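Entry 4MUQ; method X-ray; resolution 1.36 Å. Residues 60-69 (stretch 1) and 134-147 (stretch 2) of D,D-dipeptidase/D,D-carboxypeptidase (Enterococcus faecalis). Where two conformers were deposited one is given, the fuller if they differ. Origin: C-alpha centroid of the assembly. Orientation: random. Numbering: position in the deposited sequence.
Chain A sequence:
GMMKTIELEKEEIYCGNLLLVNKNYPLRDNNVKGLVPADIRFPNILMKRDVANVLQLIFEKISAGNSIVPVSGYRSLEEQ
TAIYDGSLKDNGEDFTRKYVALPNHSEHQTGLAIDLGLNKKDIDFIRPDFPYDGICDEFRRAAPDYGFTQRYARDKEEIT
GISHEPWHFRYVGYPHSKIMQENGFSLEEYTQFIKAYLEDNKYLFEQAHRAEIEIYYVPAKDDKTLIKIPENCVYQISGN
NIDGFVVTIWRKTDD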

# COMPACT_ATOMS: atom_id res chain seq x y z
N GLU A 60 -2.70 7.93 -17.05
CA GLU A 60 -2.90 7.74 -18.49
C GLU A 60 -4.30 7.22 -18.78
O GLU A 60 -4.99 7.71 -19.67
CB GLU A 60 -1.88 6.75 -19.07
CG GLU A 60 -0.44 7.23 -19.09
CD GLU A 60 0.56 6.09 -19.29
OE1 GLU A 60 0.20 5.10 -19.97
OE2 GLU A 60 1.68 6.17 -18.75
N LYS A 61 -4.70 6.21 -18.02
CA LYS A 61 -5.96 5.50 -18.28
C LYS A 61 -7.17 6.41 -18.14
O LYS A 61 -8.11 6.33 -18.93
CB LYS A 61 -6.07 4.28 -17.36
CG LYS A 61 -7.43 3.60 -17.33
CD LYS A 61 -7.79 2.94 -18.66
CE LYS A 61 -8.80 1.82 -18.45
NZ LYS A 61 -9.80 2.13 -17.39
N ILE A 62 -7.14 7.29 -17.14
CA ILE A 62 -8.26 8.18 -16.86
C ILE A 62 -8.11 9.57 -17.47
O ILE A 62 -8.96 10.44 -17.26
CB ILE A 62 -8.49 8.33 -15.34
CG1 ILE A 62 -7.34 9.10 -14.69
CG2 ILE A 62 -8.66 6.96 -14.68
CD1 ILE A 62 -7.52 9.37 -13.21
N SER A 63 -7.03 9.78 -18.23
CA SER A 63 -6.74 11.08 -18.85
C SER A 63 -6.76 12.23 -17.83
O SER A 63 -7.43 13.25 -18.03
CB SER A 63 -7.72 11.37 -19.99
OG SER A 63 -7.64 10.36 -20.98
N ALA A 64 -6.00 12.06 -16.76
CA ALA A 64 -5.98 13.02 -15.66
C ALA A 64 -5.37 14.35 -16.08
O ALA A 64 -5.73 15.40 -15.54
CB ALA A 64 -5.23 12.44 -14.49
N GLY A 65 -4.45 14.31 -17.04
CA GLY A 65 -3.73 15.50 -17.44
C GLY A 65 -2.99 16.10 -16.26
O GLY A 65 -2.14 15.46 -15.65
N ASN A 66 -3.33 17.34 -15.93
CA ASN A 66 -2.76 18.02 -14.78
C ASN A 66 -3.79 18.25 -13.68
O ASN A 66 -3.54 19.02 -12.76
CB ASN A 66 -2.20 19.38 -15.21
CG ASN A 66 -1.07 19.23 -16.20
OD1 ASN A 66 0.01 18.78 -15.84
ND2 ASN A 66 -1.32 19.61 -17.45
N SER A 67 -4.94 17.59 -13.79
CA SER A 67 -6.02 17.83 -12.84
C SER A 67 -5.78 17.20 -11.47
O SER A 67 -6.36 17.65 -10.47
CB SER A 67 -7.37 17.38 -13.43
OG SER A 67 -7.32 16.02 -13.83
N ILE A 68 -4.93 16.18 -11.41
CA ILE A 68 -4.57 15.55 -10.15
C ILE A 68 -3.09 15.78 -9.88
O ILE A 68 -2.26 15.54 -10.75
CB ILE A 68 -4.84 14.04 -10.13
CG1 ILE A 68 -6.34 13.77 -10.26
CG2 ILE A 68 -4.29 13.40 -8.85
CD1 ILE A 68 -6.69 12.31 -10.49
N VAL A 69 -2.78 16.24 -8.68
CA VAL A 69 -1.38 16.43 -8.32
C VAL A 69 -0.99 15.56 -7.12
O VAL A 69 -1.79 15.34 -6.20
CB VAL A 69 -1.06 17.90 -8.03
CG1 VAL A 69 -1.30 18.75 -9.28
CG2 VAL A 69 -1.90 18.40 -6.88
N GLY A 134 -16.06 13.44 -10.22
CA GLY A 134 -15.17 13.84 -11.29
C GLY A 134 -13.92 12.99 -11.42
O GLY A 134 -13.93 11.79 -11.13
N ILE A 135 -12.84 13.64 -11.86
CA ILE A 135 -11.60 12.96 -12.18
C ILE A 135 -10.99 12.24 -10.98
O ILE A 135 -10.41 11.16 -11.13
CB ILE A 135 -10.57 13.94 -12.82
CG1 ILE A 135 -9.39 13.18 -13.42
CG2 ILE A 135 -10.11 15.01 -11.83
CD1 ILE A 135 -9.78 12.25 -14.55
N CYS A 136 -11.13 12.81 -9.78
CA CYS A 136 -10.58 12.19 -8.59
C CYS A 136 -11.27 10.86 -8.30
O CYS A 136 -10.64 9.89 -7.88
CB CYS A 136 -10.69 13.10 -7.37
SG CYS A 136 -9.71 14.60 -7.51
N ASP A 137 -12.58 10.82 -8.54
CA ASP A 137 -13.31 9.58 -8.34
C ASP A 137 -13.05 8.57 -9.45
O ASP A 137 -13.09 7.36 -9.22
CB ASP A 137 -14.81 9.82 -8.20
CG ASP A 137 -15.49 8.72 -7.40
OD1 ASP A 137 -14.97 8.39 -6.31
OD2 ASP A 137 -16.50 8.18 -7.87
N GLU A 138 -12.76 9.06 -10.66
CA GLU A 138 -12.31 8.17 -11.73
C GLU A 138 -11.01 7.49 -11.32
O GLU A 138 -10.84 6.28 -11.52
CB GLU A 138 -12.09 8.95 -13.03
CG GLU A 138 -13.37 9.35 -13.74
CD GLU A 138 -13.11 9.80 -15.17
OE1 GLU A 138 -13.54 10.92 -15.53
OE2 GLU A 138 -12.48 9.04 -15.94
N PHE A 139 -10.09 8.24 -10.72
CA PHE A 139 -8.88 7.63 -10.19
C PHE A 139 -9.22 6.58 -9.14
O PHE A 139 -8.69 5.45 -9.17
CB PHE A 139 -7.94 8.68 -9.57
CG PHE A 139 -6.69 8.07 -8.99
CD1 PHE A 139 -5.53 7.98 -9.76
CD2 PHE A 139 -6.68 7.56 -7.70
CE1 PHE A 139 -4.38 7.39 -9.24
CE2 PHE A 139 -5.54 6.95 -7.18
CZ PHE A 139 -4.39 6.88 -7.96
N ARG A 140 -10.06 6.96 -8.19
CA ARG A 140 -10.38 6.10 -7.06
C ARG A 140 -11.00 4.80 -7.53
O ARG A 140 -10.68 3.73 -7.00
CB ARG A 140 -11.29 6.85 -6.08
CG ARG A 140 -11.68 6.07 -4.85
CD ARG A 140 -12.67 6.88 -4.03
NE ARG A 140 -12.04 7.97 -3.28
CZ ARG A 140 -12.14 9.26 -3.61
NH1 ARG A 140 -12.82 9.64 -4.68
NH2 ARG A 140 -11.56 10.19 -2.86
N ARG A 141 -11.85 4.87 -8.54
CA ARG A 141 -12.53 3.68 -9.05
C ARG A 141 -11.62 2.80 -9.92
O ARG A 141 -11.79 1.59 -9.99
CB ARG A 141 -13.81 4.06 -9.79
CG ARG A 141 -14.88 4.67 -8.87
CD ARG A 141 -16.17 4.98 -9.62
NE ARG A 141 -17.29 5.24 -8.71
CZ ARG A 141 -18.57 5.10 -9.04
NH1 ARG A 141 -18.90 4.70 -10.27
NH2 ARG A 141 -19.52 5.35 -8.16
N ALA A 142 -10.63 3.41 -10.57
CA ALA A 142 -9.67 2.66 -11.39
C ALA A 142 -8.54 2.03 -10.56
O ALA A 142 -7.99 0.99 -10.93
CB ALA A 142 -9.08 3.54 -12.46
N ALA A 143 -8.21 2.66 -9.45
CA ALA A 143 -7.05 2.29 -8.65
C ALA A 143 -6.91 0.79 -8.33
O ALA A 143 -5.81 0.23 -8.50
CB ALA A 143 -6.99 3.14 -7.38
N PRO A 144 -8.00 0.13 -7.89
CA PRO A 144 -7.82 -1.28 -7.50
C PRO A 144 -7.50 -2.22 -8.67
O PRO A 144 -6.96 -3.31 -8.45
CB PRO A 144 -9.17 -1.64 -6.87
CG PRO A 144 -9.71 -0.32 -6.38
CD PRO A 144 -9.32 0.64 -7.48
N ASP A 145 -7.80 -1.79 -9.90
CA ASP A 145 -7.42 -2.56 -11.07
C ASP A 145 -5.91 -2.53 -11.32
O ASP A 145 -5.39 -3.32 -12.11
CB ASP A 145 -8.16 -2.07 -12.32
CG ASP A 145 -9.64 -2.40 -12.28
OD1 ASP A 145 -10.02 -3.41 -11.66
OD2 ASP A 145 -10.43 -1.64 -12.88
N TYR A 146 -5.21 -1.61 -10.65
CA TYR A 146 -3.78 -1.40 -10.91
C TYR A 146 -2.89 -1.64 -9.70
O TYR A 146 -1.67 -1.56 -9.81
CB TYR A 146 -3.53 0.01 -11.45
CG TYR A 146 -4.06 0.21 -12.86
CD1 TYR A 146 -3.22 0.07 -13.95
CD2 TYR A 146 -5.40 0.52 -13.08
CE1 TYR A 146 -3.69 0.23 -15.24
CE2 TYR A 146 -5.88 0.68 -14.37
CZ TYR A 146 -5.03 0.54 -15.44
OH TYR A 146 -5.51 0.71 -16.72
N GLY A 147 -3.48 -1.95 -8.55
CA GLY A 147 -2.67 -2.24 -7.38
C GLY A 147 -2.83 -1.28 -6.21
O GLY A 147 -2.19 -1.48 -5.17
O HOH W 1 -9.59 0.50 -14.64

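Stretch 2 is largely a helix, and one side of it rests against the place where stretch 1 leaves its own helix, passes through a turn and enters a strand. No direct hydrogen bond joins the two stretches; 457 Å² of surface, summed over both sides, is buried mainly by apolar side chains. The closest pair of CA atoms across the stretches is Ile62 and Glu138, 6.5 Å apart.

Gly134 opens the segment with positive phi, a conformation that favours glycine. Ile135 then points toward stretch 1 and meets several residues at once. Ile135 CD1 lies 3.4 Å from Ile62 O and 3.9 Å from Ile62 CD1, while Ile135 CG1 lies 4.1 Å from Ile68 CD1. A long aliphatic chain suits this place, because its CG1 and CD1 reach both Ile62 and Ile68. Ile135 CG1 also sits 3.5 Å from Ser67 OG, a contact without a hydrogen bond. In the conformer given, Ser67 OG instead donates to Ala64 O at a very short 2.4 Å, reinforcing the type II' turn from Ala64 to Ser67, in which Gly65 takes up a positive phi.

Cys136 points sideways, yet its SG comes within 4.4 Å of Ile68 CG1, an apolar contact at the buried strand. Asp137 points away from stretch 1 and forms salt bridges within its own helix: OD1 with Arg140 NH1 at 3.0 Å and OD2 with Arg141 NE at 3.2 Å.

Glu138, Ile135, Phe139 and Ala142 form the hole that receives Ile62 as a knob. Exposed Glu138 lies alongside the knob, with Glu138 OE2 4.1 Å from Ile62 CB and Glu138 O 3.9 Å from Ile62 CG2. Phe139 is buried, where a large apolar side chain needs no polar partner; Phe139 CB lies 3.7 Å from Ile62 CD1 and 3.9 Å from Ile68 CD1, and Ile62 CD1 also lies at the edge of the aromatic ring, near its plane. One turn on from Glu138, the small Ala142 offers its CB to Ile62 CG2 at 4.1 Å, completing the pocket with a single methyl group.

Further along, more exposed residues meet stretch 1, partly through a water. It accepts from Lys61 NZ at 3.2 Å and donates to Asp145 OD2 at 2.9 Å, linking two charged side chains that do not touch. Tyr146 points toward stretch 1, and its OH lies 3.5 Å from Lys61 CG, so the aliphatic part of the lysine packs against the tyrosine while its amine reaches the water. Gly147 ends the stretch at backbone angles that would jam a CB against the preceding carbonyl O.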